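Local atomic coordinates of periplasmic binding protein (Sulfurospirillum deleyianum, PDB entry 4PAG), a protein that probably captures a small solute outside the cytoplasmic membrane and delivers it to an ABC transporter, and here holds a bound histidine. Residues Arg170-Ala176 / Pro227-Gln233. Residues are numbered along the deposited sequence; the frame is centred on the assembly and turned at random.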
ATOM      1  N   ARG A 170       2.950   8.082 -22.643  1.00 23.64           N
ATOM      2  CA  ARG A 170       2.770   7.876 -21.205  1.00 23.14           C
ATOM      3  C   ARG A 170       2.896   9.195 -20.453  1.00 19.70           C
ATOM      4  O   ARG A 170       3.814   9.976 -20.701  1.00 23.36           O
ATOM      5  CB  ARG A 170       3.788   6.872 -20.658  1.00 26.11           C
ATOM      6  CG  ARG A 170       3.696   5.480 -21.275  1.00 29.23           C
ATOM      7  CD  ARG A 170       2.577   4.679 -20.654  1.00 30.46           C
ATOM      8  NE  ARG A 170       2.340   3.390 -21.312  1.00 29.60           N
ATOM      9  CZ  ARG A 170       2.773   2.206 -20.879  1.00 26.94           C
ATOM     10  NH1 ARG A 170       3.507   2.096 -19.783  1.00 25.60           N
ATOM     11  NH2 ARG A 170       2.464   1.109 -21.560  1.00 28.48           N
ATOM     12  N   THR A 171       1.981   9.429 -19.521  1.00 18.65           N
ATOM     13  CA  THR A 171       1.908  10.696 -18.790  1.00 18.94           C
ATOM     14  C   THR A 171       3.086  10.848 -17.827  1.00 17.36           C
ATOM     15  O   THR A 171       3.307   9.988 -16.987  1.00 15.69           O
ATOM     16  CB  THR A 171       0.582  10.768 -18.008  1.00 18.60           C
ATOM     17  OG1 THR A 171      -0.508  10.639 -18.924  1.00 20.80           O
ATOM     18  CG2 THR A 171       0.435  12.077 -17.225  1.00 17.86           C
ATOM     19  N   LYS A 172       3.833  11.946 -17.943  1.00 17.43           N
ATOM     20  CA  LYS A 172       4.905  12.238 -16.990  1.00 18.99           C
ATOM     21  C   LYS A 172       4.317  12.619 -15.631  1.00 17.28           C
ATOM     22  O   LYS A 172       3.447  13.492 -15.542  1.00 17.00           O
ATOM     23  CB  LYS A 172       5.809  13.355 -17.504  1.00 21.08           C
ATOM     24  CG  LYS A 172       6.597  12.982 -18.753  1.00 23.59           C
ATOM     25  CD  LYS A 172       7.148  14.208 -19.465  1.00 26.56           C
ATOM     26  CE  LYS A 172       8.214  14.921 -18.654  1.00 29.94           C
ATOM     27  NZ  LYS A 172       8.511  16.277 -19.212  1.00 35.53           N
ATOM     28  N   VAL A 173       4.791  11.958 -14.578  1.00 15.09           N
ATOM     29  CA  VAL A 173       4.269  12.182 -13.240  1.00 14.21           C
ATOM     30  C   VAL A 173       5.407  12.366 -12.222  1.00 14.02           C
ATOM     31  O   VAL A 173       6.429  11.668 -12.263  1.00 13.68           O
ATOM     32  CB  VAL A 173       3.273  11.056 -12.820  1.00 14.87           C
ATOM     33  CG1 VAL A 173       3.891   9.670 -12.915  1.00 15.99           C
ATOM     34  CG2 VAL A 173       2.731  11.286 -11.415  1.00 15.54           C
ATOM     35  N   TYR A 174       5.215  13.332 -11.326  1.00 12.91           N
ATOM     36  CA  TYR A 174       6.099  13.575 -10.205  1.00 12.42           C
ATOM     37  C   TYR A 174       5.368  13.202  -8.925  1.00 12.47           C
ATOM     38  O   TYR A 174       4.260  13.669  -8.673  1.00 13.45           O
ATOM     39  CB  TYR A 174       6.530  15.045 -10.154  1.00 12.20           C
ATOM     40  CG  TYR A 174       7.386  15.377  -8.956  1.00 12.66           C
ATOM     41  CD1 TYR A 174       8.649  14.815  -8.811  1.00 13.23           C
ATOM     42  CD2 TYR A 174       6.929  16.225  -7.953  1.00 13.44           C
ATOM     43  CE1 TYR A 174       9.434  15.096  -7.710  1.00 13.33           C
ATOM     44  CE2 TYR A 174       7.711  16.516  -6.842  1.00 13.44           C
ATOM     45  CZ  TYR A 174       8.964  15.946  -6.733  1.00 14.14           C
ATOM     46  OH  TYR A 174       9.759  16.217  -5.658  1.00 15.46           O
ATOM     47  N   TYR A 175       5.990  12.345  -8.125  1.00 12.61           N
ATOM     48  CA  TYR A 175       5.438  11.940  -6.837  1.00 11.92           C
ATOM     49  C   TYR A 175       6.013  12.857  -5.767  1.00 11.96           C
ATOM     50  O   TYR A 175       7.191  12.763  -5.429  1.00 13.02           O
ATOM     51  CB  TYR A 175       5.800  10.478  -6.567  1.00 12.62           C
ATOM     52  CG  TYR A 175       5.261   9.878  -5.285  1.00 13.52           C
ATOM     53  CD1 TYR A 175       4.056  10.298  -4.725  1.00 15.04           C
ATOM     54  CD2 TYR A 175       5.958   8.862  -4.646  1.00 15.13           C
ATOM     55  CE1 TYR A 175       3.569   9.726  -3.556  1.00 16.94           C
ATOM     56  CE2 TYR A 175       5.484   8.286  -3.484  1.00 16.25           C
ATOM     57  CZ  TYR A 175       4.296   8.720  -2.933  1.00 17.17           C
ATOM     58  OH  TYR A 175       3.851   8.136  -1.762  1.00 16.40           O
ATOM     59  N   ALA A 176       5.188  13.770  -5.263  1.00 12.27           N
ATOM     60  CA  ALA A 176       5.668  14.801  -4.347  1.00 12.40           C
ATOM     61  C   ALA A 176       5.454  14.364  -2.914  1.00 12.88           C
ATOM     62  O   ALA A 176       4.327  14.262  -2.452  1.00 13.56           O
ATOM     63  CB  ALA A 176       4.962  16.120  -4.608  1.00 11.87           C
ATOM     64  N   PRO A 227       6.630  17.835 -14.981  1.00 14.82           N
ATOM     65  CA  PRO A 227       5.616  16.776 -14.966  1.00 15.67           C
ATOM     66  C   PRO A 227       4.269  17.265 -15.491  1.00 15.85           C
ATOM     67  O   PRO A 227       3.951  18.457 -15.392  1.00 17.79           O
ATOM     68  CB  PRO A 227       5.512  16.412 -13.480  1.00 15.80           C
ATOM     69  CG  PRO A 227       5.878  17.677 -12.767  1.00 16.10           C
ATOM     70  CD  PRO A 227       6.967  18.284 -13.614  1.00 15.41           C
ATOM     71  N   GLU A 228       3.498  16.348 -16.062  1.00 16.06           N
ATOM     72  CA  GLU A 228       2.147  16.652 -16.519  1.00 16.31           C
ATOM     73  C   GLU A 228       1.151  16.515 -15.374  1.00 14.89           C
ATOM     74  O   GLU A 228       0.166  17.258 -15.310  1.00 15.41           O
ATOM     75  CB  GLU A 228       1.757  15.742 -17.678  1.00 19.24           C
ATOM     76  CG  GLU A 228       2.656  15.915 -18.888  1.00 23.04           C
ATOM     77  CD  GLU A 228       2.501  14.798 -19.902  1.00 28.08           C
ATOM     78  OE1 GLU A 228       1.535  14.856 -20.692  1.00 41.22           O
ATOM     79  OE2 GLU A 228       3.344  13.873 -19.914  1.00 23.11           O
ATOM     80  N   VAL A 229       1.408  15.559 -14.485  1.00 14.26           N
ATOM     81  CA  VAL A 229       0.592  15.339 -13.299  1.00 12.93           C
ATOM     82  C   VAL A 229       1.486  15.264 -12.060  1.00 12.35           C
ATOM     83  O   VAL A 229       2.585  14.704 -12.104  1.00 11.48           O
ATOM     84  CB  VAL A 229      -0.245  14.048 -13.422  1.00 13.87           C
ATOM     85  CG1 VAL A 229      -0.919  13.701 -12.104  1.00 14.45           C
ATOM     86  CG2 VAL A 229      -1.305  14.182 -14.516  1.00 14.88           C
ATOM     87  N   ILE A 230       1.004  15.825 -10.957  1.00 12.43           N
ATOM     88  CA  ILE A 230       1.690  15.709  -9.681  1.00 13.00           C
ATOM     89  C   ILE A 230       0.787  14.989  -8.683  1.00 13.95           C
ATOM     90  O   ILE A 230      -0.358  15.381  -8.456  1.00 13.33           O
ATOM     91  CB  ILE A 230       2.141  17.072  -9.126  1.00 13.73           C
ATOM     92  CG1 ILE A 230       3.176  17.717 -10.058  1.00 13.60           C
ATOM     93  CG2 ILE A 230       2.704  16.892  -7.717  1.00 13.87           C
ATOM     94  CD1 ILE A 230       3.464  19.177  -9.769  1.00 14.00           C
ATOM     95  N   ILE A 231       1.312  13.915  -8.105  1.00 13.66           N
ATOM     96  CA  ILE A 231       0.617  13.165  -7.068  1.00 13.17           C
ATOM     97  C   ILE A 231       1.266  13.511  -5.735  1.00 12.81           C
ATOM     98  O   ILE A 231       2.477  13.352  -5.575  1.00 13.49           O
ATOM     99  CB  ILE A 231       0.711  11.646  -7.328  1.00 13.68           C
ATOM    100  CG1 ILE A 231       0.102  11.276  -8.689  1.00 15.23           C
ATOM    101  CG2 ILE A 231       0.031  10.858  -6.215  1.00 13.18           C
ATOM    102  CD1 ILE A 231      -1.366  11.614  -8.856  1.00 16.18           C
ATOM    103  N   VAL A 232       0.448  13.964  -4.786  1.00 12.60           N
ATOM    104  CA  VAL A 232       0.900  14.551  -3.528  1.00 12.41           C
ATOM    105  C   VAL A 232       0.471  13.705  -2.324  1.00 12.64           C
ATOM    106  O   VAL A 232      -0.689  13.308  -2.208  1.00 13.18           O
ATOM    107  CB  VAL A 232       0.297  15.966  -3.362  1.00 12.91           C
ATOM    108  CG1 VAL A 232       0.664  16.554  -2.009  1.00 13.79           C
ATOM    109  CG2 VAL A 232       0.735  16.882  -4.509  1.00 13.79           C
ATOM    110  N   GLN A 233       1.404  13.452  -1.414  1.00 14.19           N
ATOM    111  CA  GLN A 233       1.105  12.663  -0.215  1.00 16.05           C
ATOM    112  C   GLN A 233       0.632  13.575   0.931  1.00 16.29           C
ATOM    113  O   GLN A 233      -0.373  13.300   1.585  1.00 16.89           O
ATOM    114  CB  GLN A 233       2.357  11.855   0.162  1.00 19.96           C
ATOM    115  CG  GLN A 233       2.191  10.473   0.781  1.00 24.43           C
ATOM    116  CD  GLN A 233       0.963   9.683   0.355  1.00 19.76           C
ATOM    117  OE1 GLN A 233      -0.111   9.904   0.875  1.00 19.03           O
ATOM    118  NE2 GLN A 233       1.140   8.701  -0.525  1.00 17.80           N
TER
HETATM  119  O   HOH W   1       3.570  12.547 -22.506  1.00 46.81           O
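Glu-228 opens the pairing of strands 172-176 and 229-232: with chi1 m and chi2 t, its extended side chain brings OE2 to 2.8 Å from Lys-172 N in a nearly straight hydrogen bond, and a water joins the same OE2 to Arg-170 O. The carboxylate thus supplies the acceptor for the Lys-172 amide, while Lys-172 O receives both Glu-228 N (2.9 Å) and Val-229 N (3.1 Å). From there the parallel ladder runs regularly, Tyr-174 N to Val-229 O at 3.1 Å and Ile-231 N to Tyr-174 O at 3.0 Å, through to Ala-176 and Gln-233. These are the two central strands of a four-stranded parallel sheet, flanked by strands 201-202 and 258-260, in one alpha/beta lobe of a periplasmic binding protein; helix 219-225 precedes strand 229-232 and helix 235-243 follows it. Side chains alternate between the faces. Val-173, Val-229, Tyr-175 and Ile-231 share one, where Val-173 CG2 lies 3.8 Å from Ile-231 CG1 and Leu-195 of helix 193-197 packs on Tyr-175 and Ile-231. On the other, Tyr-174 CB packs 3.7 Å from Pro-227 CB, and the t rotamer carries the ring on, its edge near Ile-230 CG2, to where the hydroxyl bonds Gly-181 O; Ala-176 CB sits 3.9 Å from Ile-230 CG2. Tyr-175, also t, extends along the sheet until its OH accepts a hydrogen bond from Gln-233 NE2 (3.0 Å). Asp-270 also bonds that hydroxyl and Asn-267 holds Gln-233 OE1, so that a polar cluster lies at the strands' C-terminal ends, with nearest atoms of the Gln-233 side chain and the bound histidine about 6 Å apart.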